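Local coordinates for pollen-specific leucine-rich repeat extensin-like protein 1 (Arabidopsis thaliana, PDB 6TME) that probably binds RALF signalling peptides through its leucine-rich repeats and, through its extensin-like part, helps organise the cell wall of pollen tubes, at residues V298-S309 with S324-F335. Residues are numbered along the deposited sequence; the frame is centred on the assembly and turned at random.
With SO4 (sulfate ion), chain K.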
ATOM      1  N   VAL A 298       3.815  23.893 -16.936  1.00 42.18           N
ATOM      2  CA  VAL A 298       2.902  22.760 -17.053  1.00 35.23           C
ATOM      3  C   VAL A 298       2.227  22.889 -18.412  1.00 44.47           C
ATOM      4  O   VAL A 298       1.485  23.849 -18.660  1.00 50.77           O
ATOM      5  CB  VAL A 298       1.861  22.723 -15.924  1.00 44.07           C
ATOM      6  CG1 VAL A 298       0.932  21.520 -16.098  1.00 33.84           C
ATOM      7  CG2 VAL A 298       2.544  22.713 -14.538  1.00 44.75           C
ATOM      8  N   THR A 299       2.494  21.931 -19.292  1.00 43.33           N
ATOM      9  CA  THR A 299       2.093  21.955 -20.691  1.00 41.10           C
ATOM     10  C   THR A 299       0.853  21.093 -20.909  1.00 44.48           C
ATOM     11  O   THR A 299       0.456  20.293 -20.055  1.00 43.20           O
ATOM     12  CB  THR A 299       3.227  21.425 -21.567  1.00 46.34           C
ATOM     13  OG1 THR A 299       3.434  20.050 -21.235  1.00 60.02           O
ATOM     14  CG2 THR A 299       4.503  22.167 -21.272  1.00 42.94           C
ATOM     15  N   ASP A 300       0.263  21.228 -22.095  1.00 43.38           N
ATOM     16  CA  ASP A 300      -0.844  20.348 -22.442  1.00 55.35           C
ATOM     17  C   ASP A 300      -0.361  18.975 -22.882  1.00 49.23           C
ATOM     18  O   ASP A 300      -1.184  18.079 -23.088  1.00 44.04           O
ATOM     19  CB  ASP A 300      -1.718  20.984 -23.530  1.00 59.67           C
ATOM     20  CG  ASP A 300      -0.957  21.269 -24.796  1.00 69.61           C
ATOM     21  OD1 ASP A 300       0.297  21.229 -24.754  1.00 72.16           O
ATOM     22  OD2 ASP A 300      -1.612  21.522 -25.832  1.00 73.21           O
ATOM     23  N   ASN A 301       0.954  18.807 -23.049  1.00 53.75           N
ATOM     24  CA  ASN A 301       1.543  17.478 -23.118  1.00 57.56           C
ATOM     25  C   ASN A 301       0.986  16.605 -22.003  1.00 50.09           C
ATOM     26  O   ASN A 301       0.700  15.417 -22.201  1.00 51.97           O
ATOM     27  CB  ASN A 301       3.061  17.596 -22.991  1.00 69.23           C
ATOM     28  CG  ASN A 301       3.792  16.613 -23.844  1.00 78.61           C
ATOM     29  OD1 ASN A 301       3.219  16.024 -24.760  1.00 87.01           O
ATOM     30  ND2 ASN A 301       5.081  16.422 -23.553  1.00 76.49           N
ATOM     31  N   ILE A 302       0.788  17.202 -20.834  1.00 39.50           N
ATOM     32  CA  ILE A 302       0.351  16.504 -19.639  1.00 45.18           C
ATOM     33  C   ILE A 302      -1.137  16.716 -19.381  1.00 37.54           C
ATOM     34  O   ILE A 302      -1.876  15.765 -19.126  1.00 34.83           O
ATOM     35  CB  ILE A 302       1.213  16.978 -18.449  1.00 52.53           C
ATOM     36  CG1 ILE A 302       2.664  16.536 -18.661  1.00 56.38           C
ATOM     37  CG2 ILE A 302       0.654  16.489 -17.140  1.00 57.75           C
ATOM     38  CD1 ILE A 302       3.673  17.291 -17.838  1.00 60.45           C
ATOM     39  N   CYS A 303      -1.603  17.959 -19.482  1.00 31.11           N
ATOM     40  CA  CYS A 303      -2.972  18.293 -19.119  1.00 32.11           C
ATOM     41  C   CYS A 303      -4.010  17.725 -20.077  1.00 39.16           C
ATOM     42  O   CYS A 303      -5.197  17.697 -19.724  1.00 40.46           O
ATOM     43  CB  CYS A 303      -3.125  19.808 -19.018  1.00 43.78           C
ATOM     44  SG  CYS A 303      -2.102  20.525 -17.686  1.00 61.63           S
ATOM     45  N   LYS A 304      -3.610  17.250 -21.261  1.00 34.27           N
ATOM     46  CA  LYS A 304      -4.571  16.660 -22.185  1.00 37.22           C
ATOM     47  C   LYS A 304      -4.432  15.145 -22.291  1.00 44.51           C
ATOM     48  O   LYS A 304      -4.959  14.545 -23.230  1.00 41.28           O
ATOM     49  CB  LYS A 304      -4.469  17.337 -23.550  1.00 43.80           C
ATOM     50  CG  LYS A 304      -5.270  18.635 -23.515  1.00 56.67           C
ATOM     51  CD  LYS A 304      -4.935  19.665 -24.581  1.00 65.37           C
ATOM     52  CE  LYS A 304      -5.245  19.196 -25.981  1.00 69.19           C
ATOM     53  NZ  LYS A 304      -5.520  20.377 -26.851  1.00 66.00           N
ATOM     54  N   LEU A 305      -3.754  14.518 -21.330  1.00 47.94           N
ATOM     55  CA  LEU A 305      -3.728  13.066 -21.261  1.00 36.06           C
ATOM     56  C   LEU A 305      -5.159  12.528 -21.202  1.00 33.19           C
ATOM     57  O   LEU A 305      -6.015  13.108 -20.524  1.00 37.84           O
ATOM     58  CB  LEU A 305      -2.921  12.613 -20.046  1.00 36.05           C
ATOM     59  CG  LEU A 305      -1.391  12.742 -20.149  1.00 38.05           C
ATOM     60  CD1 LEU A 305      -0.731  12.704 -18.782  1.00 36.49           C
ATOM     61  CD2 LEU A 305      -0.790  11.663 -21.036  1.00 34.42           C
ATOM     62  N   PRO A 306      -5.453  11.429 -21.901  1.00 38.99           N
ATOM     63  CA  PRO A 306      -6.864  11.084 -22.181  1.00 36.35           C
ATOM     64  C   PRO A 306      -7.681  10.646 -20.976  1.00 45.58           C
ATOM     65  O   PRO A 306      -8.886  10.921 -20.929  1.00 52.73           O
ATOM     66  CB  PRO A 306      -6.737   9.944 -23.196  1.00 36.33           C
ATOM     67  CG  PRO A 306      -5.384   9.343 -22.899  1.00 39.72           C
ATOM     68  CD  PRO A 306      -4.509  10.502 -22.545  1.00 38.54           C
ATOM     69  N   LYS A 307      -7.092   9.936 -20.017  1.00 40.38           N
ATOM     70  CA  LYS A 307      -7.854   9.475 -18.865  1.00 42.36           C
ATOM     71  C   LYS A 307      -7.643  10.350 -17.640  1.00 41.94           C
ATOM     72  O   LYS A 307      -8.246  10.088 -16.590  1.00 43.01           O
ATOM     73  CB  LYS A 307      -7.508   8.012 -18.555  1.00 36.20           C
ATOM     74  CG  LYS A 307      -8.059   7.052 -19.634  1.00 42.36           C
ATOM     75  CD  LYS A 307      -7.627   5.607 -19.391  1.00 57.45           C
ATOM     76  CE  LYS A 307      -8.133   5.093 -18.035  1.00 64.38           C
ATOM     77  NZ  LYS A 307      -7.469   3.835 -17.573  1.00 60.08           N
ATOM     78  N   LEU A 308      -6.835  11.402 -17.764  1.00 35.99           N
ATOM     79  CA  LEU A 308      -6.488  12.244 -16.627  1.00 39.96           C
ATOM     80  C   LEU A 308      -7.695  13.058 -16.204  1.00 40.00           C
ATOM     81  O   LEU A 308      -8.167  13.902 -16.963  1.00 47.62           O
ATOM     82  CB  LEU A 308      -5.330  13.155 -17.001  1.00 34.59           C
ATOM     83  CG  LEU A 308      -5.032  14.191 -15.920  1.00 39.74           C
ATOM     84  CD1 LEU A 308      -4.682  13.512 -14.577  1.00 31.44           C
ATOM     85  CD2 LEU A 308      -3.917  15.100 -16.397  1.00 43.91           C
ATOM     86  N   SER A 309      -8.198  12.831 -14.992  1.00 34.92           N
ATOM     87  CA  SER A 309      -9.383  13.547 -14.546  1.00 27.30           C
ATOM     88  C   SER A 309      -9.157  14.455 -13.339  1.00 28.64           C
ATOM     89  O   SER A 309      -9.986  15.336 -13.094  1.00 29.47           O
ATOM     90  CB  SER A 309     -10.523  12.557 -14.244  1.00 30.42           C
ATOM     91  OG  SER A 309     -10.329  11.858 -13.033  1.00 40.75           O
ATOM     92  N   SER A 324      -5.128  24.737 -21.238  1.00 32.65           N
ATOM     93  CA  SER A 324      -5.902  23.553 -20.900  1.00 39.98           C
ATOM     94  C   SER A 324      -5.554  22.991 -19.526  1.00 34.43           C
ATOM     95  O   SER A 324      -6.201  22.039 -19.094  1.00 43.26           O
ATOM     96  CB  SER A 324      -5.720  22.484 -21.975  1.00 37.60           C
ATOM     97  OG  SER A 324      -4.348  22.194 -22.156  1.00 43.79           O
ATOM     98  N   CYS A 325      -4.576  23.567 -18.826  1.00 32.85           N
ATOM     99  CA  CYS A 325      -4.263  23.219 -17.440  1.00 28.20           C
ATOM    100  C   CYS A 325      -4.991  24.079 -16.427  1.00 33.28           C
ATOM    101  O   CYS A 325      -4.770  23.906 -15.225  1.00 36.48           O
ATOM    102  CB  CYS A 325      -2.769  23.372 -17.161  1.00 29.30           C
ATOM    103  SG  CYS A 325      -1.754  22.478 -18.273  1.00 54.79           S
ATOM    104  N   VAL A 326      -5.807  25.021 -16.872  1.00 35.87           N
ATOM    105  CA  VAL A 326      -6.319  26.043 -15.962  1.00 31.77           C
ATOM    106  C   VAL A 326      -7.523  25.475 -15.216  1.00 32.48           C
ATOM    107  O   VAL A 326      -8.439  24.927 -15.851  1.00 36.95           O
ATOM    108  CB  VAL A 326      -6.682  27.312 -16.734  1.00 37.53           C
ATOM    109  CG1 VAL A 326      -7.347  28.351 -15.821  1.00 31.09           C
ATOM    110  CG2 VAL A 326      -5.432  27.899 -17.349  1.00 35.25           C
ATOM    111  N   PRO A 327      -7.542  25.559 -13.897  1.00 29.51           N
ATOM    112  CA  PRO A 327      -8.715  25.099 -13.151  1.00 31.99           C
ATOM    113  C   PRO A 327      -9.931  25.943 -13.513  1.00 30.34           C
ATOM    114  O   PRO A 327      -9.816  27.098 -13.925  1.00 34.53           O
ATOM    115  CB  PRO A 327      -8.307  25.283 -11.681  1.00 33.12           C
ATOM    116  CG  PRO A 327      -6.777  25.465 -11.706  1.00 26.54           C
ATOM    117  CD  PRO A 327      -6.483  26.107 -13.027  1.00 27.42           C
ATOM    118  N   GLY A 328     -11.108  25.333 -13.386  1.00 16.17           N
ATOM    119  CA  GLY A 328     -12.357  25.912 -13.855  1.00 23.97           C
ATOM    120  C   GLY A 328     -12.544  25.941 -15.362  1.00 26.82           C
ATOM    121  O   GLY A 328     -13.581  26.415 -15.821  1.00 37.72           O
ATOM    122  N   SER A 329     -11.572  25.478 -16.150  1.00 37.18           N
ATOM    123  CA  SER A 329     -11.637  25.576 -17.606  1.00 35.19           C
ATOM    124  C   SER A 329     -12.306  24.379 -18.259  1.00 48.58           C
ATOM    125  O   SER A 329     -12.740  24.484 -19.407  1.00 59.32           O
ATOM    126  CB  SER A 329     -10.230  25.716 -18.190  1.00 35.34           C
ATOM    127  OG  SER A 329      -9.531  24.466 -18.139  1.00 49.90           O
ATOM    128  N   SER A 330     -12.379  23.242 -17.580  1.00 46.67           N
ATOM    129  CA  SER A 330     -12.902  22.034 -18.187  1.00 40.60           C
ATOM    130  C   SER A 330     -14.015  21.471 -17.312  1.00 39.15           C
ATOM    131  O   SER A 330     -13.952  21.542 -16.077  1.00 33.85           O
ATOM    132  CB  SER A 330     -11.790  20.995 -18.388  1.00 40.05           C
ATOM    133  OG  SER A 330     -12.315  19.683 -18.439  1.00 48.16           O
ATOM    134  N   GLN A 331     -15.037  20.917 -17.954  1.00 35.29           N
ATOM    135  CA  GLN A 331     -16.084  20.219 -17.221  1.00 41.32           C
ATOM    136  C   GLN A 331     -15.744  18.762 -16.952  1.00 44.84           C
ATOM    137  O   GLN A 331     -16.439  18.123 -16.160  1.00 48.36           O
ATOM    138  CB  GLN A 331     -17.411  20.302 -17.982  1.00 50.39           C
ATOM    139  CG  GLN A 331     -17.722  21.708 -18.457  1.00 59.62           C
ATOM    140  CD  GLN A 331     -19.082  21.831 -19.113  1.00 64.79           C
ATOM    141  OE1 GLN A 331     -19.884  20.894 -19.101  1.00 75.87           O
ATOM    142  NE2 GLN A 331     -19.349  22.990 -19.691  1.00 57.62           N
ATOM    143  N   GLU A 332     -14.695  18.226 -17.583  1.00 39.57           N
ATOM    144  CA  GLU A 332     -14.305  16.832 -17.397  1.00 46.84           C
ATOM    145  C   GLU A 332     -13.076  16.662 -16.529  1.00 44.80           C
ATOM    146  O   GLU A 332     -12.908  15.606 -15.919  1.00 53.05           O
ATOM    147  CB  GLU A 332     -14.023  16.149 -18.744  1.00 52.85           C
ATOM    148  CG  GLU A 332     -15.238  15.887 -19.614  1.00 68.21           C
ATOM    149  CD  GLU A 332     -15.563  17.064 -20.509  1.00 87.71           C
ATOM    150  OE1 GLU A 332     -16.741  17.477 -20.543  1.00 94.08           O
ATOM    151  OE2 GLU A 332     -14.638  17.587 -21.169  1.00 94.78           O
ATOM    152  N   LYS A 333     -12.214  17.666 -16.461  1.00 44.39           N
ATOM    153  CA  LYS A 333     -10.913  17.527 -15.837  1.00 36.10           C
ATOM    154  C   LYS A 333     -10.797  18.526 -14.703  1.00 35.63           C
ATOM    155  O   LYS A 333     -11.078  19.712 -14.883  1.00 35.34           O
ATOM    156  CB  LYS A 333      -9.799  17.733 -16.860  1.00 37.43           C
ATOM    157  CG  LYS A 333      -9.817  16.670 -17.939  1.00 39.83           C
ATOM    158  CD  LYS A 333      -8.537  16.682 -18.737  1.00 40.91           C
ATOM    159  CE  LYS A 333      -8.456  15.461 -19.614  1.00 43.04           C
ATOM    160  NZ  LYS A 333      -7.067  15.282 -20.087  1.00 53.41           N
ATOM    161  N   GLN A 334     -10.405  18.035 -13.537  1.00 32.07           N
ATOM    162  CA  GLN A 334     -10.210  18.857 -12.359  1.00 31.53           C
ATOM    163  C   GLN A 334      -8.730  19.186 -12.220  1.00 32.56           C
ATOM    164  O   GLN A 334      -7.880  18.289 -12.252  1.00 32.16           O
ATOM    165  CB  GLN A 334     -10.717  18.137 -11.115  1.00 27.64           C
ATOM    166  CG  GLN A 334     -10.711  18.985  -9.864  1.00 48.11           C
ATOM    167  CD  GLN A 334     -11.637  20.180  -9.978  1.00 64.67           C
ATOM    168  OE1 GLN A 334     -11.193  21.332  -9.989  1.00 73.07           O
ATOM    169  NE2 GLN A 334     -12.934  19.912 -10.071  1.00 66.93           N
ATOM    170  N   PHE A 335      -8.432  20.474 -12.078  1.00 34.90           N
ATOM    171  CA  PHE A 335      -7.082  20.971 -11.892  1.00 27.13           C
ATOM    172  C   PHE A 335      -7.016  21.790 -10.614  1.00 28.46           C
ATOM    173  O   PHE A 335      -8.033  22.238 -10.083  1.00 29.85           O
ATOM    174  CB  PHE A 335      -6.622  21.811 -13.084  1.00 29.62           C
ATOM    175  CG  PHE A 335      -6.656  21.073 -14.385  1.00 37.22           C
ATOM    176  CD1 PHE A 335      -5.698  20.103 -14.671  1.00 32.07           C
ATOM    177  CD2 PHE A 335      -7.648  21.337 -15.326  1.00 34.60           C
ATOM    178  CE1 PHE A 335      -5.714  19.418 -15.882  1.00 33.08           C
ATOM    179  CE2 PHE A 335      -7.671  20.653 -16.541  1.00 35.84           C
ATOM    180  CZ  PHE A 335      -6.701  19.682 -16.818  1.00 33.20           C
TER
HETATM  181  S   SO4 K 505      -4.191  24.320 -25.238  1.00 98.66           S
HETATM  182  O1  SO4 K 505      -5.655  24.313 -25.244  1.00 98.17           O
HETATM  183  O2  SO4 K 505      -3.704  24.659 -23.902  1.00 92.86           O
HETATM  184  O3  SO4 K 505      -3.715  25.326 -26.186  1.00105.52           O
HETATM  185  O4  SO4 K 505      -3.688  23.007 -25.634  1.00 92.21           O
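Lys333 reaches alongside segment 298-309 to the carbonyls of Cys303 and Leu305, at the C-terminal end of helix 300-303 and just beyond it. There NZ donates to Cys303 O at 3.1 Å, from above the carbonyl plane, and to Leu305 O, modelled at 2.5 Å, so close that the exact length is doubtful. The CG-to-CE methylenes run past Leu308 O, so a long, flexible residue ending in an ammonium suits a place where backbone oxygens converge. With an alanine here, the Cys303 and Leu305 carbonyls would probably lose their shared donor and a gap would open beside Leu308.

On the same Cys303, the side chain is joined covalently to Cys325, SG to SG 2.1 Å. Both sulfurs lie anti to their own carbonyl carbons (chi1 -64° for Cys303, -54° for Cys325), which turns them toward each other, and Val298 CG1 packs 3.6 Å from Cys325 SG. The flat ring of Phe335 lies between disulfide and lysine: Cys303 O is at its edge, in plane, while Cys303 SG sits obliquely off the face, 5.0 Å from the centroid. Ser324 suits its place by offering two donors: its backbone N (3.0 Å) and OG (3.1 Å) both donate to O2 of a sulfate, probably from the crystallisation liquor, and Lys304 NZ adds a weak bond to O4.

Beyond the lysine, Gln334 N donates to Ser309 O at 2.8 Å, nearly straight at 172°, where strand 334-336 adds to the parallel run of the leucine-rich repeat solenoid after strand 310-312. Covalent sulfur and a carbonyl-held charge thus meet at Cys303, and the backbone bond at Ser309 is the third tie between the last repeats.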